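Local coordinates for amidohydrolase 3 domain-containing protein (Pyrococcus furiosus, PDB 3ICJ) that probably hydrolyses carbon-nitrogen bonds other than peptide bonds, as a zinc-binding member of the amidohydrolase family whose natural substrate is not established, at residues 102-107 / 225-230; 190-193 / 198-201; 219-224 / 258-263; 313-318 / 411-416; 380-385 / 424-429. All blocks are in the same frame, centred on the assembly; numbering follows the deposited sequence.

Interaction 1: 102-107 / 225-230; sequences LHLDEL and ESAQEH. With ZN (zinc ion), chain B.
Ala227 sets its methyl group against the first turn of helix 104-112, where it meets two leucines and a backbone carbonyl. Its CB lies 3.2 Å from Leu104 O, a close methyl-to-carbonyl approach. From the same helix, Leu107 CD2 comes within 3.8 Å of Ala227 CB, and Leu104 CD2 within 3.9 Å of it. Leu107 reaches across because its CG stands anti to the backbone N (chi1 172°), which also carries CD2 to His230, 4.2 Å from the ring atom CD2. Leu231, the next residue of helix 217-233, touches both leucines and extends this apolar layer. The helix that receives this packing starts at the end of a central strand of the amidohydrolase barrel, directly after the HxH metal motif formed by His101 and His103. His103 occupies its N-cap position, and Leu107 N bonds to His103 O at 2.8 Å. The CB of His103 points away from 225-230, and NE2 of the ring binds a zinc ion at 2.3 Å, together with His101, carboxylated Lys296 and Asp434. The other ring nitrogen, ND1, makes a weak hydrogen bond to Met242 O.

Interaction 2: 190-193 / 198-201; sequences DFDE and VRER
Asp192 and Arg199 form a two-pronged salt bridge, with Arg199 NH1 on OD2 at 3.0 Å and Arg199 NH2 on OD1 at 3.1 Å. Both bonds are nearly straight and stay close to the guanidinium plane, yet they reach the oxygens from above the carboxylate, whose plane is turned 56° from that of the arginine. A bend at chi3 (-68°) brings the guanidinium back over the neighbouring strand, one face above Asp190 O. NH2 also donates to Lys189 O, while NE donates a hydrogen bond to a water that in turn donates to Asp190 OD1, so all three guanidinium nitrogens have partners. An alanine in place of Asp192 would probably leave NH1 of Arg199 without its charged mate and the group held less firmly. Between the backbones, Arg199 N donates to Asp190 O at 2.9 Å, and Val198 CA makes a CA-H...O contact with the same oxygen. Asp190 OD2 packs against Arg201 CB at 3.2 Å, while the charged end of Arg201 pairs with Glu204. Phe191 CD1 meets Val198 CG1 at 3.5 Å, next to Leu185. Phe191 and Val198 are an antiparallel non-hydrogen-bonded pair, and the whole is a short beta hairpin, 191-192 with 197-199, at the margin of a mixed sheet, with helix 200-214 following in the chain.

Interaction 3: 219-224 / 258-263; sequences DYKHYI and EGRLKM
A salt-bridge network joins helix 217-233 to the loop that follows helix 246-257 and leads into strand 264-269, on the outer layer of the alpha/beta barrel. Gly259, with positive phi, closes helix 246-257 in a Schellman motif, and the charged residues on either side of it, Glu258 and Arg260, both turn to Lys221. The lysine arrives crosswise: its chain, bent at chi3 (76°), places NZ 2.9 Å from Glu258 OE1, on the syn side and 21° out of the carboxylate plane. A second, weak bond runs from NZ to Glu258 OE2 at 3.1 Å. Arg260 NH2 forms a salt bridge to the same Glu258 OE1, also at 2.9 Å, so that this oxygen receives two cations. Lys221 CE lies over one face of the Arg260 guanidinium, displaced toward its rim, and NZ comes within 3.3 Å of Arg260 NH2. A water accepts from both Lys221 NZ and Arg260 NH1. Glu254 of helix 246-257 also forms a salt bridge with Lys221 NZ, and Glu225 of helix 217-233 forms one with Arg260 NH1. The carboxylates of Glu258, Glu254 and Glu225 balance the two cations, which probably favours the ionised form of these acids.

Interaction 4: 313-318 / 411-416; sequences PYTDNP and EERAKW
Arg413, in the weakly bonded helical turn about 411-413, reaches across to the loop 313-318, where a type I beta turn runs from Tyr314 to Asn317. Both parts belong to the segments that follow the barrel strands. From CB the arginine sets out with CG anti to its carbonyl carbon, then turns about CG-CD (chi3 -71°), and the chain passes Leu310. NE turns back to its own helix, donating to Val409 O. At the tip NH1 donates to Glu312 O and, weakly, to Pro313 O at 3.4 Å. NH2 does most of the work across the contact, with a bond of 2.8 Å to Pro313 O, the donor tilted 27° from the carbonyl plane. A methionine in place of Arg413 has no N-H to offer at its tip, and Glu312 O, Pro313 O and Thr315 OG1 would probably lose these links to the helix. The second bond of NH2 goes to Thr315 OG1 at 3.1 Å, and that hydroxyl oxygen lies almost in the guanidinium plane, only 9° out of it.

Interaction 5: 380-385 / 424-429; sequences DQLERI and SSITKL
Helix 379-388 and the segment 424-429 approach most closely at Ile385 and Thr427, whose CA atoms are 7.0 Å apart, just before strand 429-431 joins the parallel sheet. Ile426 supplies the central side chain. Its CG1 sits between the backbone N and the carbonyl carbon (chi1 67°), which brings CD1 up to the helix, 3.4 Å from Leu382 O. Around that methyl, Leu382 CD2 comes to 3.8 Å, its side chain crossing that of Ile426 at about a right angle, and Ile385 CG2 to 3.9 Å. The same Ile385 CG2 also meets Thr427 CG2 at 3.8 Å, so one methyl branch serves both neighbours. Thr427 is divided by function: its methyl turns to Ile385, while its OG1 hydrogen-bonds to Val390 O just before strand 391-394. Ile392 of that strand packs on both Ile385 and Thr427, and Val377 covers Leu382 and Ile385. The contact is thus held by van der Waals packing of methyl groups of branched side chains, with the Thr427 hydroxyl satisfied by a backbone carbonyl.

Overall arrangement
Interactions 1 and 3 share helix 217-233 and touch through the Glu225-Arg260 salt bridge, their centres about 9 Å apart; their segments alternate along the chain. Interaction 2 is nested within the loop closed by interaction 1, about 28 Å away between centres, on a separate mixed sheet; helix 200-214, which follows its hairpin, precedes helix 217-233. Interactions 4 and 5 come later, also with alternating segments, about 22 Å apart between centres and on successive helices 405-413 and 420-426. Both lie across the chain's centre from interaction 3. Interaction 1 alone contains a zinc ligand, so the set runs from the metal centre to the outer helices and loops of this single-chain assembly.

Interaction 1: 102-107 / 225-230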
# COMPACT_ATOMS: atom_id res chain seq x y z
N LEU A 102 0.53 -1.62 0.37
CA LEU A 102 0.28 -1.00 -0.92
C LEU A 102 -0.15 -2.02 -1.97
O LEU A 102 -0.15 -3.24 -1.74
CB LEU A 102 1.49 -0.15 -1.39
CG LEU A 102 2.91 -0.71 -1.36
CD1 LEU A 102 3.04 -1.87 -2.32
CD2 LEU A 102 3.89 0.40 -1.74
N HIS A 103 -0.48 -1.51 -3.15
CA HIS A 103 -0.95 -2.37 -4.24
C HIS A 103 -0.02 -2.21 -5.41
O HIS A 103 -0.15 -1.26 -6.19
CB HIS A 103 -2.39 -2.01 -4.60
CG HIS A 103 -3.32 -2.06 -3.43
ND1 HIS A 103 -4.02 -3.19 -3.09
CD2 HIS A 103 -3.65 -1.12 -2.51
CE1 HIS A 103 -4.74 -2.95 -2.01
NE2 HIS A 103 -4.53 -1.70 -1.64
N LEU A 104 0.95 -3.12 -5.50
CA LEU A 104 2.02 -3.04 -6.52
C LEU A 104 1.47 -3.09 -7.94
O LEU A 104 1.97 -2.38 -8.81
CB LEU A 104 3.04 -4.19 -6.36
CG LEU A 104 4.04 -4.17 -5.22
CD1 LEU A 104 4.97 -5.38 -5.31
CD2 LEU A 104 4.83 -2.88 -5.26
N ASP A 105 0.47 -3.94 -8.19
CA ASP A 105 -0.14 -4.01 -9.53
C ASP A 105 -0.83 -2.68 -9.92
O ASP A 105 -0.59 -2.13 -11.01
CB ASP A 105 -1.10 -5.22 -9.68
CG ASP A 105 -2.10 -5.38 -8.50
OD1 ASP A 105 -2.10 -4.59 -7.52
OD2 ASP A 105 -2.88 -6.35 -8.56
N GLU A 106 -1.66 -2.17 -9.02
CA GLU A 106 -2.35 -0.90 -9.22
C GLU A 106 -1.39 0.29 -9.30
O GLU A 106 -1.60 1.19 -10.11
CB GLU A 106 -3.38 -0.66 -8.12
CG GLU A 106 -4.62 -1.54 -8.21
CD GLU A 106 -5.67 -1.18 -7.16
OE1 GLU A 106 -5.96 -2.02 -6.28
OE2 GLU A 106 -6.20 -0.04 -7.21
N LEU A 107 -0.34 0.29 -8.48
CA LEU A 107 0.69 1.33 -8.58
C LEU A 107 1.33 1.30 -9.97
O LEU A 107 1.49 2.33 -10.60
CB LEU A 107 1.77 1.22 -7.49
CG LEU A 107 3.01 2.15 -7.62
CD1 LEU A 107 2.67 3.66 -7.71
CD2 LEU A 107 4.02 1.90 -6.47
N GLU A 225 6.81 -4.83 -12.09
CA GLU A 225 8.17 -4.32 -12.32
C GLU A 225 8.29 -2.78 -12.38
O GLU A 225 9.27 -2.22 -11.87
CB GLU A 225 8.81 -4.94 -13.56
CG GLU A 225 9.24 -6.39 -13.35
CD GLU A 225 9.95 -6.99 -14.56
OE1 GLU A 225 11.14 -7.38 -14.45
OE2 GLU A 225 9.31 -7.08 -15.63
N SER A 226 7.30 -2.11 -12.98
CA SER A 226 7.25 -0.63 -12.96
C SER A 226 7.12 -0.05 -11.54
O SER A 226 7.81 0.92 -11.21
CB SER A 226 6.13 -0.06 -13.83
OG SER A 226 6.21 -0.55 -15.16
N ALA A 227 6.20 -0.61 -10.74
CA ALA A 227 6.05 -0.25 -9.31
C ALA A 227 7.32 -0.46 -8.51
O ALA A 227 7.71 0.39 -7.71
CB ALA A 227 4.91 -1.05 -8.67
N GLN A 228 7.97 -1.61 -8.73
CA GLN A 228 9.18 -1.98 -8.01
C GLN A 228 10.33 -1.00 -8.31
O GLN A 228 11.00 -0.54 -7.39
CB GLN A 228 9.56 -3.42 -8.34
CG GLN A 228 11.00 -3.78 -8.08
CD GLN A 228 11.23 -5.25 -8.36
OE1 GLN A 228 11.01 -6.09 -7.49
NE2 GLN A 228 11.67 -5.58 -9.58
N GLU A 229 10.51 -0.66 -9.59
CA GLU A 229 11.49 0.37 -9.98
C GLU A 229 11.24 1.73 -9.33
O GLU A 229 12.17 2.39 -8.90
CB GLU A 229 11.59 0.52 -11.50
CG GLU A 229 12.29 -0.63 -12.19
CD GLU A 229 13.67 -0.97 -11.57
OE1 GLU A 229 14.52 -0.06 -11.45
OE2 GLU A 229 13.91 -2.14 -11.21
N HIS A 230 9.96 2.10 -9.24
CA HIS A 230 9.56 3.38 -8.67
C HIS A 230 9.84 3.38 -7.16
O HIS A 230 10.45 4.32 -6.65
CB HIS A 230 8.08 3.63 -8.97
CG HIS A 230 7.52 4.88 -8.36
ND1 HIS A 230 7.78 6.14 -8.85
CD2 HIS A 230 6.66 5.05 -7.33
CE1 HIS A 230 7.13 7.03 -8.13
NE2 HIS A 230 6.44 6.40 -7.20
ZN ZN B . -5.42 -0.79 0.29

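Interaction 2: 190-193 / 198-201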
# COMPACT_ATOMS: atom_id res chain seq x y z
N ASP A 190 -26.40 2.79 -15.42
CA ASP A 190 -25.03 3.25 -15.19
C ASP A 190 -24.16 3.18 -16.45
O ASP A 190 -22.98 3.56 -16.43
CB ASP A 190 -24.37 2.43 -14.07
CG ASP A 190 -25.12 2.52 -12.74
OD1 ASP A 190 -25.70 3.58 -12.44
OD2 ASP A 190 -25.10 1.51 -12.00
N PHE A 191 -24.72 2.66 -17.54
CA PHE A 191 -23.95 2.49 -18.78
C PHE A 191 -24.70 3.13 -19.93
O PHE A 191 -25.85 2.78 -20.21
CB PHE A 191 -23.62 1.00 -19.03
CG PHE A 191 -22.87 0.71 -20.34
CD1 PHE A 191 -21.86 1.55 -20.82
CD2 PHE A 191 -23.15 -0.46 -21.05
CE1 PHE A 191 -21.15 1.25 -22.00
CE2 PHE A 191 -22.46 -0.77 -22.24
CZ PHE A 191 -21.45 0.09 -22.72
N ASP A 192 -24.05 4.11 -20.55
CA ASP A 192 -24.56 4.71 -21.79
C ASP A 192 -23.72 4.15 -22.93
O ASP A 192 -22.59 4.58 -23.17
CB ASP A 192 -24.46 6.25 -21.73
CG ASP A 192 -25.33 6.86 -20.64
OD1 ASP A 192 -26.29 6.21 -20.17
OD2 ASP A 192 -25.06 8.01 -20.26
N GLU A 193 -24.28 3.16 -23.61
CA GLU A 193 -23.62 2.46 -24.71
C GLU A 193 -23.33 3.37 -25.91
O GLU A 193 -22.31 3.21 -26.55
CB GLU A 193 -24.43 1.23 -25.16
CG GLU A 193 -25.62 0.88 -24.25
CD GLU A 193 -25.79 -0.62 -23.97
OE1 GLU A 193 -26.41 -0.96 -22.93
OE2 GLU A 193 -25.29 -1.44 -24.77
N VAL A 198 -19.42 5.11 -18.49
CA VAL A 198 -19.86 4.31 -17.36
C VAL A 198 -19.77 5.04 -16.02
O VAL A 198 -18.89 5.84 -15.80
CB VAL A 198 -19.09 2.99 -17.24
CG1 VAL A 198 -19.49 2.04 -18.34
CG2 VAL A 198 -17.61 3.23 -17.25
N ARG A 199 -20.71 4.72 -15.14
CA ARG A 199 -20.81 5.36 -13.83
C ARG A 199 -20.95 4.29 -12.76
O ARG A 199 -21.30 3.17 -13.05
CB ARG A 199 -22.03 6.27 -13.78
CG ARG A 199 -21.96 7.44 -14.72
CD ARG A 199 -23.27 8.19 -14.78
NE ARG A 199 -24.32 7.41 -15.40
CZ ARG A 199 -24.62 7.43 -16.69
NH1 ARG A 199 -23.93 8.20 -17.52
NH2 ARG A 199 -25.59 6.68 -17.15
N GLU A 200 -20.68 4.67 -11.52
CA GLU A 200 -21.07 3.89 -10.36
C GLU A 200 -20.82 2.40 -10.53
O GLU A 200 -19.69 1.99 -10.67
CB GLU A 200 -22.53 4.15 -9.99
CG GLU A 200 -22.79 5.56 -9.54
CD GLU A 200 -24.22 5.80 -9.12
OE1 GLU A 200 -24.98 4.83 -8.96
OE2 GLU A 200 -24.59 6.97 -8.94
N ARG A 201 -21.89 1.61 -10.52
CA ARG A 201 -21.76 0.16 -10.51
C ARG A 201 -21.03 -0.35 -11.74
O ARG A 201 -20.15 -1.21 -11.65
CB ARG A 201 -23.14 -0.50 -10.41
CG ARG A 201 -23.60 -0.78 -8.99
CD ARG A 201 -22.99 0.20 -8.01
NE ARG A 201 -22.37 -0.48 -6.87
CZ ARG A 201 -21.51 0.08 -6.04
NH1 ARG A 201 -21.14 1.35 -6.22
NH2 ARG A 201 -21.00 -0.61 -5.03
O HOH W 1 -25.88 6.33 -13.26

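Interaction 3: 219-224 / 258-263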
# COMPACT_ATOMS: atom_id res chain seq x y z
N ASP A 219 1.03 -8.66 -18.58
CA ASP A 219 0.67 -7.28 -18.20
C ASP A 219 0.94 -7.06 -16.70
O ASP A 219 1.52 -6.03 -16.33
CB ASP A 219 -0.80 -6.98 -18.45
CG ASP A 219 -1.19 -6.99 -19.91
OD1 ASP A 219 -0.38 -6.63 -20.78
OD2 ASP A 219 -2.36 -7.34 -20.17
N TYR A 220 0.55 -8.02 -15.87
CA TYR A 220 0.79 -7.89 -14.42
C TYR A 220 2.25 -7.88 -14.02
O TYR A 220 2.63 -7.12 -13.13
CB TYR A 220 0.05 -8.94 -13.59
CG TYR A 220 -1.38 -8.57 -13.29
CD1 TYR A 220 -2.39 -8.82 -14.21
CD2 TYR A 220 -1.71 -7.94 -12.09
CE1 TYR A 220 -3.71 -8.48 -13.95
CE2 TYR A 220 -3.05 -7.59 -11.81
CZ TYR A 220 -4.04 -7.87 -12.75
OH TYR A 220 -5.35 -7.53 -12.50
N LYS A 221 3.07 -8.68 -14.71
CA LYS A 221 4.53 -8.71 -14.47
C LYS A 221 5.12 -7.33 -14.74
O LYS A 221 5.95 -6.84 -13.98
CB LYS A 221 5.21 -9.74 -15.38
CG LYS A 221 4.98 -11.20 -14.99
CD LYS A 221 5.63 -12.13 -16.00
CE LYS A 221 7.14 -12.16 -15.80
NZ LYS A 221 7.83 -12.85 -16.94
N HIS A 222 4.69 -6.74 -15.84
CA HIS A 222 5.12 -5.41 -16.25
C HIS A 222 4.72 -4.33 -15.23
O HIS A 222 5.55 -3.51 -14.84
CB HIS A 222 4.59 -5.09 -17.64
CG HIS A 222 5.26 -3.92 -18.28
ND1 HIS A 222 4.90 -2.62 -18.01
CD2 HIS A 222 6.29 -3.85 -19.15
CE1 HIS A 222 5.67 -1.80 -18.70
NE2 HIS A 222 6.53 -2.52 -19.40
N TYR A 223 3.46 -4.34 -14.80
CA TYR A 223 2.98 -3.43 -13.75
C TYR A 223 3.78 -3.54 -12.47
O TYR A 223 4.21 -2.54 -11.90
CB TYR A 223 1.48 -3.66 -13.45
CG TYR A 223 0.57 -3.31 -14.63
CD1 TYR A 223 0.90 -2.25 -15.48
CD2 TYR A 223 -0.60 -4.02 -14.88
CE1 TYR A 223 0.09 -1.91 -16.56
CE2 TYR A 223 -1.42 -3.68 -15.97
CZ TYR A 223 -1.06 -2.62 -16.80
OH TYR A 223 -1.84 -2.26 -17.86
N ILE A 224 4.00 -4.78 -12.03
CA ILE A 224 4.73 -5.03 -10.82
C ILE A 224 6.17 -4.55 -10.95
O ILE A 224 6.69 -3.92 -10.03
CB ILE A 224 4.64 -6.53 -10.39
CG1 ILE A 224 3.21 -6.85 -9.97
CG2 ILE A 224 5.64 -6.82 -9.27
CD1 ILE A 224 2.87 -8.35 -9.95
N GLU A 258 12.26 -16.12 -12.11
CA GLU A 258 13.08 -15.43 -13.10
C GLU A 258 14.17 -14.52 -12.55
O GLU A 258 14.93 -13.95 -13.31
CB GLU A 258 12.23 -14.64 -14.07
CG GLU A 258 11.40 -15.46 -14.99
CD GLU A 258 10.51 -14.61 -15.85
OE1 GLU A 258 10.37 -13.42 -15.56
OE2 GLU A 258 9.95 -15.14 -16.81
N GLY A 259 14.24 -14.38 -11.25
CA GLY A 259 15.25 -13.53 -10.60
C GLY A 259 14.98 -12.05 -10.82
O GLY A 259 15.88 -11.22 -10.73
N ARG A 260 13.73 -11.71 -11.10
CA ARG A 260 13.34 -10.34 -11.50
C ARG A 260 12.65 -9.55 -10.37
O ARG A 260 12.33 -8.37 -10.54
CB ARG A 260 12.48 -10.40 -12.76
CG ARG A 260 13.29 -10.51 -14.03
CD ARG A 260 12.47 -10.98 -15.25
NE ARG A 260 11.44 -10.04 -15.70
CZ ARG A 260 10.63 -10.23 -16.76
NH1 ARG A 260 9.72 -9.31 -17.07
NH2 ARG A 260 10.72 -11.33 -17.50
N LEU A 261 12.43 -10.20 -9.23
CA LEU A 261 12.03 -9.47 -8.02
C LEU A 261 13.27 -8.92 -7.35
O LEU A 261 14.22 -9.66 -7.10
CB LEU A 261 11.28 -10.36 -7.03
CG LEU A 261 9.81 -10.62 -7.32
CD1 LEU A 261 9.17 -11.40 -6.17
CD2 LEU A 261 9.02 -9.32 -7.66
N LYS A 262 13.24 -7.62 -7.04
CA LYS A 262 14.39 -6.92 -6.45
C LYS A 262 14.06 -6.27 -5.09
O LYS A 262 14.83 -5.46 -4.57
CB LYS A 262 14.95 -5.89 -7.43
CG LYS A 262 15.53 -6.48 -8.74
CD LYS A 262 16.72 -7.41 -8.48
CE LYS A 262 17.52 -7.74 -9.74
NZ LYS A 262 16.71 -8.48 -10.75
N MET A 263 12.91 -6.63 -4.52
CA MET A 263 12.48 -6.07 -3.24
C MET A 263 11.75 -7.18 -2.52
O MET A 263 11.32 -8.15 -3.16
CB MET A 263 11.62 -4.78 -3.45
CG MET A 263 10.14 -4.92 -3.94
SD MET A 263 9.21 -3.32 -4.28
CE MET A 263 9.82 -2.37 -2.97
O HOH W 2 7.58 -10.80 -18.91

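Interaction 4: 313-318 / 411-416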
# COMPACT_ATOMS: atom_id res chain seq x y z
N PRO A 313 -24.95 7.78 12.51
CA PRO A 313 -24.91 8.25 11.10
C PRO A 313 -23.90 9.37 10.76
O PRO A 313 -23.46 10.10 11.66
CB PRO A 313 -26.36 8.73 10.85
CG PRO A 313 -27.19 7.93 11.82
CD PRO A 313 -26.34 7.84 13.05
N TYR A 314 -23.53 9.47 9.48
CA TYR A 314 -22.62 10.54 9.00
C TYR A 314 -23.17 11.92 9.34
O TYR A 314 -24.38 12.16 9.26
CB TYR A 314 -22.36 10.43 7.49
CG TYR A 314 -21.32 9.38 7.15
CD1 TYR A 314 -21.67 8.03 7.08
CD2 TYR A 314 -19.99 9.73 6.93
CE1 TYR A 314 -20.74 7.04 6.80
CE2 TYR A 314 -19.04 8.77 6.65
CZ TYR A 314 -19.41 7.43 6.59
OH TYR A 314 -18.47 6.48 6.30
N THR A 315 -22.28 12.81 9.76
CA THR A 315 -22.68 14.19 10.06
C THR A 315 -23.23 14.89 8.81
O THR A 315 -24.20 15.63 8.90
CB THR A 315 -21.52 14.97 10.72
OG1 THR A 315 -21.08 14.26 11.87
CG2 THR A 315 -21.95 16.39 11.15
N ASP A 316 -22.63 14.63 7.66
CA ASP A 316 -23.08 15.23 6.40
C ASP A 316 -23.94 14.32 5.51
O ASP A 316 -24.12 14.61 4.32
CB ASP A 316 -21.89 15.80 5.60
CG ASP A 316 -20.91 14.73 5.13
OD1 ASP A 316 -21.03 13.54 5.53
OD2 ASP A 316 -20.00 15.08 4.34
N ASN A 317 -24.43 13.22 6.08
CA ASN A 317 -25.56 12.43 5.53
C ASN A 317 -26.17 11.58 6.64
O ASN A 317 -25.80 10.40 6.80
CB ASN A 317 -25.13 11.56 4.33
CG ASN A 317 -26.31 10.92 3.59
OD1 ASN A 317 -27.46 10.90 4.06
ND2 ASN A 317 -26.03 10.38 2.42
N PRO A 318 -27.11 12.16 7.43
CA PRO A 318 -27.72 11.46 8.57
C PRO A 318 -28.60 10.24 8.22
O PRO A 318 -29.13 9.58 9.13
CB PRO A 318 -28.56 12.55 9.26
CG PRO A 318 -27.86 13.84 8.86
CD PRO A 318 -27.47 13.60 7.44
N GLU A 411 -16.95 17.43 14.71
CA GLU A 411 -15.85 17.81 15.59
C GLU A 411 -15.51 16.77 16.67
O GLU A 411 -14.33 16.55 16.94
CB GLU A 411 -16.12 19.18 16.24
CG GLU A 411 -16.48 20.28 15.25
CD GLU A 411 -16.40 21.70 15.82
OE1 GLU A 411 -16.15 21.86 17.03
OE2 GLU A 411 -16.61 22.65 15.04
N GLU A 412 -16.53 16.15 17.27
CA GLU A 412 -16.29 15.19 18.36
C GLU A 412 -15.67 13.89 17.84
O GLU A 412 -14.67 13.41 18.39
CB GLU A 412 -17.56 14.90 19.18
CG GLU A 412 -18.11 16.07 20.00
CD GLU A 412 -17.09 16.71 20.94
OE1 GLU A 412 -16.36 15.98 21.65
OE2 GLU A 412 -17.02 17.95 20.97
N ARG A 413 -16.22 13.33 16.77
CA ARG A 413 -15.71 12.06 16.24
C ARG A 413 -14.39 12.24 15.47
O ARG A 413 -13.65 11.29 15.28
CB ARG A 413 -16.76 11.37 15.37
CG ARG A 413 -18.02 10.99 16.13
CD ARG A 413 -18.93 10.14 15.27
NE ARG A 413 -19.56 10.93 14.21
CZ ARG A 413 -20.44 10.43 13.35
NH1 ARG A 413 -20.78 9.15 13.45
NH2 ARG A 413 -20.98 11.21 12.41
N ALA A 414 -14.10 13.47 15.06
CA ALA A 414 -12.81 13.80 14.42
C ALA A 414 -11.63 13.60 15.37
O ALA A 414 -10.49 13.39 14.93
CB ALA A 414 -12.85 15.23 13.90
N LYS A 415 -11.90 13.64 16.67
CA LYS A 415 -10.91 13.28 17.69
C LYS A 415 -10.46 11.80 17.61
O LYS A 415 -9.38 11.44 18.09
CB LYS A 415 -11.44 13.59 19.10
CG LYS A 415 -11.65 15.10 19.40
CD LYS A 415 -12.42 15.29 20.71
CE LYS A 415 -12.69 16.78 20.97
NZ LYS A 415 -13.71 16.95 22.03
N TRP A 416 -11.27 10.97 16.99
CA TRP A 416 -10.93 9.56 16.81
C TRP A 416 -9.97 9.32 15.64
O TRP A 416 -9.42 8.23 15.50
CB TRP A 416 -12.20 8.73 16.57
CG TRP A 416 -13.25 8.80 17.69
CD1 TRP A 416 -13.06 9.19 18.99
CD2 TRP A 416 -14.64 8.41 17.59
NE1 TRP A 416 -14.24 9.10 19.69
CE2 TRP A 416 -15.22 8.61 18.86
CE3 TRP A 416 -15.44 7.91 16.54
CZ2 TRP A 416 -16.58 8.34 19.13
CZ3 TRP A 416 -16.79 7.63 16.81
CH2 TRP A 416 -17.34 7.85 18.09

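Interaction 5: 380-385 / 424-429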
# COMPACT_ATOMS: atom_id res chain seq x y z
N ASP A 380 -12.61 4.06 24.04
CA ASP A 380 -13.04 2.78 24.60
C ASP A 380 -12.53 1.55 23.82
O ASP A 380 -12.62 0.43 24.32
CB ASP A 380 -14.56 2.74 24.82
CG ASP A 380 -15.37 2.77 23.51
OD1 ASP A 380 -15.25 1.84 22.69
OD2 ASP A 380 -16.17 3.70 23.32
N GLN A 381 -12.01 1.75 22.61
CA GLN A 381 -11.49 0.63 21.83
C GLN A 381 -10.01 0.38 22.09
O GLN A 381 -9.50 -0.71 21.79
CB GLN A 381 -11.70 0.88 20.32
CG GLN A 381 -13.17 0.80 19.88
CD GLN A 381 -13.36 1.26 18.45
OE1 GLN A 381 -12.77 2.26 18.02
NE2 GLN A 381 -14.14 0.52 17.69
N LEU A 382 -9.33 1.37 22.67
CA LEU A 382 -7.89 1.33 22.92
C LEU A 382 -7.43 0.16 23.79
O LEU A 382 -6.47 -0.52 23.45
CB LEU A 382 -7.40 2.64 23.54
CG LEU A 382 -7.60 3.92 22.73
CD1 LEU A 382 -7.12 5.13 23.54
CD2 LEU A 382 -6.85 3.84 21.40
N GLU A 383 -8.13 -0.07 24.91
CA GLU A 383 -7.82 -1.21 25.77
C GLU A 383 -7.89 -2.55 25.05
O GLU A 383 -7.05 -3.41 25.30
CB GLU A 383 -8.71 -1.24 27.03
CG GLU A 383 -8.23 -0.31 28.16
CD GLU A 383 -6.74 -0.46 28.49
OE1 GLU A 383 -6.26 -1.60 28.72
OE2 GLU A 383 -6.03 0.58 28.54
N ARG A 384 -8.88 -2.73 24.17
CA ARG A 384 -9.05 -3.98 23.43
C ARG A 384 -7.91 -4.20 22.45
O ARG A 384 -7.46 -5.33 22.28
CB ARG A 384 -10.36 -3.98 22.64
CG ARG A 384 -11.63 -4.02 23.46
CD ARG A 384 -12.83 -4.18 22.55
NE ARG A 384 -13.01 -5.57 22.13
CZ ARG A 384 -13.81 -5.95 21.14
NH1 ARG A 384 -13.94 -7.24 20.85
NH2 ARG A 384 -14.50 -5.05 20.44
N ILE A 385 -7.46 -3.12 21.81
CA ILE A 385 -6.36 -3.16 20.83
C ILE A 385 -5.05 -3.52 21.52
O ILE A 385 -4.33 -4.39 21.05
CB ILE A 385 -6.27 -1.81 20.05
CG1 ILE A 385 -7.49 -1.65 19.14
CG2 ILE A 385 -4.99 -1.71 19.20
CD1 ILE A 385 -7.68 -0.25 18.57
N SER A 424 0.50 3.93 18.23
CA SER A 424 1.88 3.45 18.30
C SER A 424 2.38 3.22 19.74
O SER A 424 3.26 2.39 19.97
CB SER A 424 2.81 4.39 17.54
OG SER A 424 2.85 5.65 18.19
N SER A 425 1.78 3.91 20.72
CA SER A 425 2.14 3.70 22.12
C SER A 425 1.45 2.48 22.79
O SER A 425 1.88 2.05 23.86
CB SER A 425 1.84 4.97 22.93
OG SER A 425 0.44 5.11 23.12
N ILE A 426 0.40 1.94 22.18
CA ILE A 426 -0.31 0.80 22.80
C ILE A 426 -0.15 -0.54 22.06
O ILE A 426 -0.48 -1.59 22.63
CB ILE A 426 -1.83 1.06 23.02
CG1 ILE A 426 -2.56 1.19 21.67
CG2 ILE A 426 -2.05 2.26 23.99
CD1 ILE A 426 -4.08 1.19 21.72
N THR A 427 0.31 -0.52 20.81
CA THR A 427 0.47 -1.74 20.04
C THR A 427 1.55 -1.56 18.97
O THR A 427 2.13 -0.46 18.85
CB THR A 427 -0.88 -2.18 19.39
OG1 THR A 427 -0.75 -3.50 18.85
CG2 THR A 427 -1.31 -1.21 18.29
N LYS A 428 1.82 -2.61 18.21
CA LYS A 428 2.74 -2.51 17.06
C LYS A 428 2.06 -1.80 15.91
O LYS A 428 0.99 -2.22 15.46
CB LYS A 428 3.25 -3.89 16.63
CG LYS A 428 4.28 -4.45 17.61
CD LYS A 428 4.46 -5.95 17.46
CE LYS A 428 5.43 -6.43 18.54
NZ LYS A 428 5.60 -7.90 18.51
N LEU A 429 2.68 -0.72 15.44
CA LEU A 429 2.10 0.07 14.35
C LEU A 429 3.14 0.29 13.26
O LEU A 429 4.32 0.33 13.53
CB LEU A 429 1.53 1.41 14.86
CG LEU A 429 0.87 2.31 13.81
CD1 LEU A 429 -0.50 2.77 14.22
CD2 LEU A 429 1.76 3.50 13.54